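Local coordinates for protein condensin complex subunit 3 (Schizosaccharomyces pombe, PDB 5OQR) that serves as a regulatory subunit of condensin, the complex required to convert interphase chromatin into mitotic-like condensed chromosomes, at residues 390-395 and 404-409; 429-434 and 487-492; 461-466 and 500-505. All blocks are in the same frame, centred on the assembly; numbering follows the deposited sequence.

Contact 1: 390-395 and 404-409; sequences NSLSTM and LHIELL
In the helical hairpin of the sixth HEAT repeat, Leu392 near the end of one helix projects onto His405, Ile406 and Leu409 of the next. The two segments run in roughly opposite senses but well off antiparallel, with a signed crossing angle of -137° and axes 10.9 Å apart at their closest. Nothing hydrogen-bonds across the gap, and the contact is made by aliphatic carbon.

Leu392 does most of the work by splitting its two methyls. CD2 lies 4.0 Å from His405 CB, so it touches the root of the histidine and leaves the imidazole for other partners. The same methyl is 4.1 Å from Ile406 CG1. The other branch, CD1, reaches along the helix to Leu409, whose CD2 is 4.3 Å away. Leu392 and His405 pass alongside one another, pointing in opposite directions. Ile406 has CG1 beside the backbone N and anti to the carbonyl carbon (chi1 -66°), which brings CG1 within touching distance of both methyls of Leu392.

Both nitrogens of the buried His405 ring are engaged, ND1 with the backbone O of Leu401 and NE2 with Tyr347 OH, and this pair of bonds should fix the ring's rotation. One turn back from Leu392 on the first helix, Leu388 also packs against His405 and Leu409.

Helix 356-372 packs against Leu404, His405 and Leu408, while helix 416-434 covers Ile406 through Phe419 and Leu423, so the hairpin lies between the helices before and after it in the chain.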
# COMPACT_ATOMS: atom_id res chain seq x y z
N ASN A 390 13.05 31.21 -27.42
CA ASN A 390 12.04 32.20 -27.77
C ASN A 390 10.83 32.09 -26.85
O ASN A 390 10.33 33.11 -26.35
CB ASN A 390 11.62 32.02 -29.23
CG ASN A 390 10.45 32.91 -29.61
OD1 ASN A 390 10.62 34.10 -29.87
ND2 ASN A 390 9.25 32.34 -29.64
N SER A 391 10.33 30.87 -26.63
CA SER A 391 9.13 30.70 -25.83
C SER A 391 9.30 31.24 -24.42
O SER A 391 8.37 31.79 -23.84
CB SER A 391 8.74 29.22 -25.79
OG SER A 391 8.61 28.69 -27.09
N LEU A 392 10.50 31.09 -23.85
CA LEU A 392 10.74 31.59 -22.50
C LEU A 392 10.89 33.10 -22.48
O LEU A 392 10.58 33.74 -21.47
CB LEU A 392 11.98 30.92 -21.91
CG LEU A 392 11.86 29.43 -21.59
CD1 LEU A 392 13.23 28.79 -21.51
CD2 LEU A 392 11.10 29.23 -20.28
N SER A 393 11.36 33.68 -23.58
CA SER A 393 11.63 35.12 -23.61
C SER A 393 10.37 35.94 -23.89
O SER A 393 10.26 37.06 -23.39
CB SER A 393 12.69 35.43 -24.67
OG SER A 393 13.93 34.83 -24.33
N THR A 394 9.44 35.41 -24.67
CA THR A 394 8.29 36.18 -25.14
C THR A 394 6.96 35.70 -24.57
O THR A 394 6.12 36.53 -24.20
CB THR A 394 8.22 36.15 -26.67
OG1 THR A 394 7.79 34.85 -27.10
CG2 THR A 394 9.58 36.46 -27.28
N MET A 395 6.74 34.40 -24.49
CA MET A 395 5.44 33.88 -24.08
C MET A 395 5.31 33.91 -22.56
O MET A 395 6.25 34.24 -21.83
CB MET A 395 5.25 32.46 -24.59
CG MET A 395 5.44 32.31 -26.08
SD MET A 395 5.12 30.63 -26.64
CE MET A 395 5.87 30.69 -28.26
N LEU A 404 9.70 22.09 -17.21
CA LEU A 404 10.08 21.19 -18.29
C LEU A 404 10.79 21.94 -19.42
O LEU A 404 11.69 21.39 -20.06
CB LEU A 404 8.85 20.46 -18.82
CG LEU A 404 8.21 19.46 -17.87
CD1 LEU A 404 6.95 18.88 -18.48
CD2 LEU A 404 9.17 18.34 -17.50
N HIS A 405 10.39 23.19 -19.68
CA HIS A 405 11.08 23.98 -20.70
C HIS A 405 12.52 24.23 -20.30
O HIS A 405 13.44 24.03 -21.10
CB HIS A 405 10.35 25.31 -20.91
CG HIS A 405 9.23 25.23 -21.90
ND1 HIS A 405 7.92 25.01 -21.52
CD2 HIS A 405 9.22 25.33 -23.24
CE1 HIS A 405 7.15 24.99 -22.60
NE2 HIS A 405 7.92 25.18 -23.65
N ILE A 406 12.74 24.68 -19.07
CA ILE A 406 14.09 24.98 -18.61
C ILE A 406 14.90 23.71 -18.42
O ILE A 406 16.12 23.70 -18.61
CB ILE A 406 14.02 25.82 -17.32
CG1 ILE A 406 13.40 27.19 -17.64
CG2 ILE A 406 15.41 25.98 -16.70
CD1 ILE A 406 13.16 28.07 -16.43
N GLU A 407 14.25 22.61 -18.05
CA GLU A 407 14.95 21.33 -17.94
C GLU A 407 15.40 20.84 -19.31
O GLU A 407 16.53 20.36 -19.46
CB GLU A 407 14.04 20.30 -17.27
CG GLU A 407 14.65 18.92 -17.13
CD GLU A 407 13.71 17.95 -16.43
OE1 GLU A 407 12.66 18.39 -15.92
OE2 GLU A 407 14.03 16.74 -16.40
N LEU A 408 14.53 20.96 -20.31
CA LEU A 408 14.91 20.58 -21.67
C LEU A 408 15.96 21.51 -22.24
O LEU A 408 16.83 21.08 -23.01
CB LEU A 408 13.66 20.56 -22.55
CG LEU A 408 13.82 20.20 -24.03
CD1 LEU A 408 14.41 18.82 -24.21
CD2 LEU A 408 12.46 20.29 -24.71
N LEU A 409 15.91 22.79 -21.87
CA LEU A 409 16.96 23.72 -22.28
C LEU A 409 18.32 23.26 -21.79
O LEU A 409 19.28 23.18 -22.57
CB LEU A 409 16.63 25.12 -21.75
CG LEU A 409 17.30 26.30 -22.45
CD1 LEU A 409 16.60 26.60 -23.76
CD2 LEU A 409 17.31 27.52 -21.55

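Contact 2: 429-434 and 487-492; sequences EVFEQG and LKTLII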
# COMPACT_ATOMS: atom_id res chain seq x y z
N GLU A 429 15.95 39.67 -20.20
CA GLU A 429 15.02 40.21 -21.17
C GLU A 429 13.60 40.22 -20.63
O GLU A 429 12.88 41.22 -20.76
CB GLU A 429 15.10 39.41 -22.47
CG GLU A 429 16.45 39.52 -23.17
CD GLU A 429 16.53 38.68 -24.43
OE1 GLU A 429 15.56 37.94 -24.72
OE2 GLU A 429 17.56 38.76 -25.13
N VAL A 430 13.18 39.12 -20.00
CA VAL A 430 11.86 39.08 -19.38
C VAL A 430 11.77 40.11 -18.26
O VAL A 430 10.69 40.63 -17.97
CB VAL A 430 11.55 37.66 -18.86
CG1 VAL A 430 10.17 37.61 -18.23
CG2 VAL A 430 11.66 36.65 -19.99
N PHE A 431 12.90 40.41 -17.62
CA PHE A 431 12.91 41.40 -16.55
C PHE A 431 12.79 42.81 -17.10
O PHE A 431 12.18 43.68 -16.47
CB PHE A 431 14.18 41.24 -15.72
CG PHE A 431 14.18 42.02 -14.44
CD1 PHE A 431 13.23 41.75 -13.46
CD2 PHE A 431 15.13 42.99 -14.19
CE1 PHE A 431 13.23 42.45 -12.27
CE2 PHE A 431 15.13 43.69 -13.01
CZ PHE A 431 14.18 43.42 -12.04
N GLU A 432 13.37 43.07 -18.28
CA GLU A 432 13.27 44.39 -18.89
C GLU A 432 11.83 44.71 -19.28
O GLU A 432 11.37 45.84 -19.12
CB GLU A 432 14.18 44.48 -20.11
CG GLU A 432 15.66 44.55 -19.77
CD GLU A 432 16.56 44.47 -20.99
OE1 GLU A 432 17.72 44.92 -20.92
OE2 GLU A 432 16.10 43.95 -22.03
N GLN A 433 11.10 43.72 -19.81
CA GLN A 433 9.71 43.92 -20.18
C GLN A 433 8.93 44.58 -19.05
O GLN A 433 8.35 45.66 -19.21
CB GLN A 433 9.06 42.59 -20.56
CG GLN A 433 9.43 42.06 -21.92
CD GLN A 433 8.49 40.96 -22.39
OE1 GLN A 433 8.88 39.80 -22.50
NE2 GLN A 433 7.25 41.33 -22.67
N GLY A 434 8.91 43.94 -17.88
CA GLY A 434 8.12 44.42 -16.77
C GLY A 434 8.48 45.82 -16.31
O GLY A 434 7.69 46.45 -15.60
N LEU A 487 21.71 37.04 -7.30
CA LEU A 487 21.53 37.43 -5.91
C LEU A 487 21.24 38.92 -5.78
O LEU A 487 20.23 39.32 -5.19
CB LEU A 487 22.77 37.05 -5.09
CG LEU A 487 22.96 35.57 -4.74
CD1 LEU A 487 24.32 35.36 -4.11
CD2 LEU A 487 21.86 35.07 -3.81
N LYS A 488 22.11 39.75 -6.34
CA LYS A 488 21.95 41.20 -6.20
C LYS A 488 20.71 41.69 -6.92
O LYS A 488 20.00 42.57 -6.42
CB LYS A 488 23.19 41.92 -6.74
CG LYS A 488 24.44 41.72 -5.90
CD LYS A 488 25.49 42.79 -6.17
CE LYS A 488 26.18 42.60 -7.51
NZ LYS A 488 27.62 42.99 -7.44
N THR A 489 20.42 41.14 -8.10
CA THR A 489 19.38 41.71 -8.95
C THR A 489 17.98 41.23 -8.57
O THR A 489 17.02 41.99 -8.70
CB THR A 489 19.66 41.39 -10.41
OG1 THR A 489 21.01 41.76 -10.73
CG2 THR A 489 18.71 42.15 -11.33
N LEU A 490 17.84 39.99 -8.11
CA LEU A 490 16.51 39.41 -7.95
C LEU A 490 16.27 38.78 -6.59
O LEU A 490 15.29 39.10 -5.92
CB LEU A 490 16.27 38.37 -9.05
CG LEU A 490 16.24 38.97 -10.45
CD1 LEU A 490 17.15 38.20 -11.37
CD2 LEU A 490 14.82 38.98 -10.99
N ILE A 491 17.15 37.87 -6.16
CA ILE A 491 16.87 37.05 -4.98
C ILE A 491 16.81 37.92 -3.72
O ILE A 491 15.81 37.91 -3.00
CB ILE A 491 17.91 35.93 -4.85
CG1 ILE A 491 17.74 34.94 -5.99
CG2 ILE A 491 17.76 35.20 -3.51
CD1 ILE A 491 18.91 34.00 -6.18
N ILE A 492 17.88 38.66 -3.44
CA ILE A 492 17.89 39.50 -2.24
C ILE A 492 16.76 40.53 -2.28
O ILE A 492 16.02 40.63 -1.30
CB ILE A 492 19.27 40.15 -2.05
CG1 ILE A 492 20.39 39.11 -2.08
CG2 ILE A 492 19.31 40.93 -0.74
CD1 ILE A 492 20.34 38.10 -0.96
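Around Thr489 and Leu490, the two residues that meet Phe431, the chain makes a wider pi-type turn closed by Ile492 N to Leu487 O at 3.0 Å. This is an alpha-solenoid contact: helix 416-434 reaches past the intervening helix 457-471 to touch helix 480-495, which lies in the seventh HEAT repeat. The backbones stay well apart, the nearest CA atoms being those of Phe431 and Leu490 at 9.5 Å, and one long aromatic side chain bridges the distance.

CG of Phe431 stands anti to the backbone N (chi1 -168°), and the ring is carried out toward the other helix. The ring meets two aliphatic groups, both approaching obliquely. At CE2 the neighbour is Thr489 CG2, 4.2 Å away. The threonine thus offers its methyl to the ring, while its hydroxyl bonds back to the carbonyl O of Asp485 one turn earlier in its own helix, keeping the polar end occupied locally.

No hydrogen bond crosses between the two segments, and the buried surface is modest at 108 Å² for both sides together. Cys462 of helix 457-471 touches both Phe431 and Leu490, and the His435 ring meets Phe431 edge-to-face.

Leu490, itself buried, lies against the CD1-CE1 part of the ring. It and Phe431 lie alongside each other, pointing opposite ways, and only one branch of the leucine touches the ring: its CD2 methyl sits 4.0 Å from both CD1 and CE1 of Phe431, straddling that ring bond.

Contact 3: 461-466 and 500-505; sequences RCLSYV and LPIREK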
# COMPACT_ATOMS: atom_id res chain seq x y z
N ARG A 461 7.39 35.48 -12.38
CA ARG A 461 7.86 34.65 -13.49
C ARG A 461 9.37 34.64 -13.55
O ARG A 461 9.98 33.60 -13.84
CB ARG A 461 7.27 35.15 -14.80
CG ARG A 461 7.48 34.19 -15.96
CD ARG A 461 7.21 34.85 -17.30
NE ARG A 461 6.06 35.74 -17.25
CZ ARG A 461 4.80 35.32 -17.16
NH1 ARG A 461 3.82 36.21 -17.11
NH2 ARG A 461 4.52 34.03 -17.11
N CYS A 462 10.01 35.78 -13.30
CA CYS A 462 11.47 35.83 -13.29
C CYS A 462 12.03 34.91 -12.22
O CYS A 462 12.88 34.07 -12.49
CB CYS A 462 11.94 37.27 -13.08
SG CYS A 462 11.67 38.35 -14.49
N LEU A 463 11.55 35.06 -10.98
CA LEU A 463 12.01 34.20 -9.90
C LEU A 463 11.76 32.73 -10.20
O LEU A 463 12.56 31.88 -9.81
CB LEU A 463 11.34 34.60 -8.59
CG LEU A 463 11.70 35.98 -8.04
CD1 LEU A 463 10.80 36.33 -6.87
CD2 LEU A 463 13.16 36.03 -7.63
N SER A 464 10.66 32.42 -10.88
CA SER A 464 10.44 31.04 -11.30
C SER A 464 11.51 30.58 -12.28
O SER A 464 11.87 29.40 -12.28
CB SER A 464 9.05 30.91 -11.93
OG SER A 464 8.04 31.22 -10.99
N TYR A 465 12.02 31.48 -13.12
CA TYR A 465 13.13 31.13 -14.00
C TYR A 465 14.42 30.99 -13.20
O TYR A 465 15.24 30.12 -13.50
CB TYR A 465 13.30 32.19 -15.09
CG TYR A 465 12.26 32.17 -16.18
CD1 TYR A 465 11.01 31.60 -15.99
CD2 TYR A 465 12.53 32.73 -17.42
CE1 TYR A 465 10.07 31.60 -17.00
CE2 TYR A 465 11.60 32.73 -18.43
CZ TYR A 465 10.37 32.16 -18.22
OH TYR A 465 9.44 32.16 -19.23
N VAL A 466 14.61 31.84 -12.20
CA VAL A 466 15.78 31.73 -11.33
C VAL A 466 15.72 30.41 -10.57
O VAL A 466 16.73 29.71 -10.43
CB VAL A 466 15.84 32.93 -10.36
CG1 VAL A 466 17.11 32.86 -9.53
CG2 VAL A 466 15.79 34.24 -11.13
N LEU A 500 4.15 39.32 0.19
CA LEU A 500 4.35 37.99 0.74
C LEU A 500 4.71 36.96 -0.33
O LEU A 500 5.67 36.19 -0.12
CB LEU A 500 3.10 37.57 1.52
CG LEU A 500 3.19 36.25 2.29
CD1 LEU A 500 2.64 36.43 3.69
CD2 LEU A 500 2.44 35.16 1.56
N PRO A 501 4.01 36.87 -1.46
CA PRO A 501 4.37 35.83 -2.45
C PRO A 501 5.79 35.97 -2.97
O PRO A 501 6.47 34.96 -3.18
CB PRO A 501 3.33 36.03 -3.56
CG PRO A 501 2.25 36.84 -2.96
CD PRO A 501 2.88 37.69 -1.92
N ILE A 502 6.25 37.20 -3.20
CA ILE A 502 7.60 37.40 -3.72
C ILE A 502 8.63 36.99 -2.68
O ILE A 502 9.64 36.35 -3.00
CB ILE A 502 7.78 38.86 -4.16
CG1 ILE A 502 6.89 39.15 -5.37
CG2 ILE A 502 9.24 39.15 -4.50
CD1 ILE A 502 6.80 40.62 -5.73
N ARG A 503 8.40 37.35 -1.42
CA ARG A 503 9.33 36.98 -0.36
C ARG A 503 9.47 35.47 -0.24
O ARG A 503 10.58 34.95 -0.10
CB ARG A 503 8.87 37.58 0.97
CG ARG A 503 9.90 37.52 2.08
CD ARG A 503 9.22 37.61 3.42
NE ARG A 503 8.15 38.61 3.42
CZ ARG A 503 7.17 38.66 4.31
NH1 ARG A 503 7.10 37.77 5.29
NH2 ARG A 503 6.24 39.60 4.22
N GLU A 504 8.34 34.75 -0.28
CA GLU A 504 8.40 33.30 -0.20
C GLU A 504 9.15 32.72 -1.39
O GLU A 504 9.96 31.80 -1.24
CB GLU A 504 6.98 32.72 -0.12
CG GLU A 504 6.26 33.06 1.17
CD GLU A 504 4.86 32.49 1.23
OE1 GLU A 504 4.40 31.93 0.21
OE2 GLU A 504 4.22 32.60 2.29
N LYS A 505 8.89 33.24 -2.59
CA LYS A 505 9.59 32.75 -3.78
C LYS A 505 11.07 33.10 -3.72
O LYS A 505 11.91 32.31 -4.16
CB LYS A 505 8.94 33.32 -5.03
CG LYS A 505 9.59 32.88 -6.34
CD LYS A 505 9.37 31.40 -6.64
CE LYS A 505 7.92 31.10 -6.97
NZ LYS A 505 7.42 31.92 -8.11
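Leu463 and Ser464 on one helix meet Lys505 and Ile502 on another in a side-by-side pairing typical of an alpha-solenoid, where helices two places apart in the chain run in the same sense. The short segments are nearly parallel, with 10° between their directions and 10.4 Å between their axes.

The apolar part is built around Leu463. Its CD1 methyl lies 4.0 Å from CG2 of Ile502, joining leucine to isoleucine. CB and CD1 of Leu463 also lie against CG of Lys505, the CD1 methyl at 3.7 Å from that carbon. The leucine and the lysine lie alongside one another, each heading for the other's helix, so lysine methylene lies along leucine flank. In this way a lysine supplies greasy surface to a largely buried contact. Lys505 also touches Leu460 and Gln467 of helix 457-471.

The polar part is a single hydrogen bond, donated by Lys505 NZ to Ser464 OG at 3.0 Å. Lys505 starts out extended, with CG anti to the backbone N, then bends the same way at each later torsion (chi2 69°). That curl turns NZ back to the hydroxyl of Ser464, the residue after Leu463. Ser464 OG has a second partner, the backbone O of Leu460 one turn back. The serine hydroxyl is therefore tied to its own helix while it receives the lysine.

Helix 480-495 packs beside the pair, its Ala494 touching both Leu463 and Ile502, while helix 416-434 lies against Cys462, Tyr465 and Val466 of the first segment.

In the fold
The three contacts lie close together along the solenoid, on the same side of the chain's centre. Contact 1 comes first and closes before the others open; contacts 2 and 3 interleave, the segments running 429-434, 461-466, 487-492, 500-505. Centres lie about 17 Å apart between contact 1 and each of the others, and about 10 Å between contacts 2 and 3. Helix 457-471 is the common element: Tyr465 OH probably hydrogen-bonds to Leu392 O of contact 1, and Cys462 packs on Phe431 and Leu490 of contact 2. Adjacent and next-but-one helices are thereby in contact from the sixth HEAT repeat into the seventh.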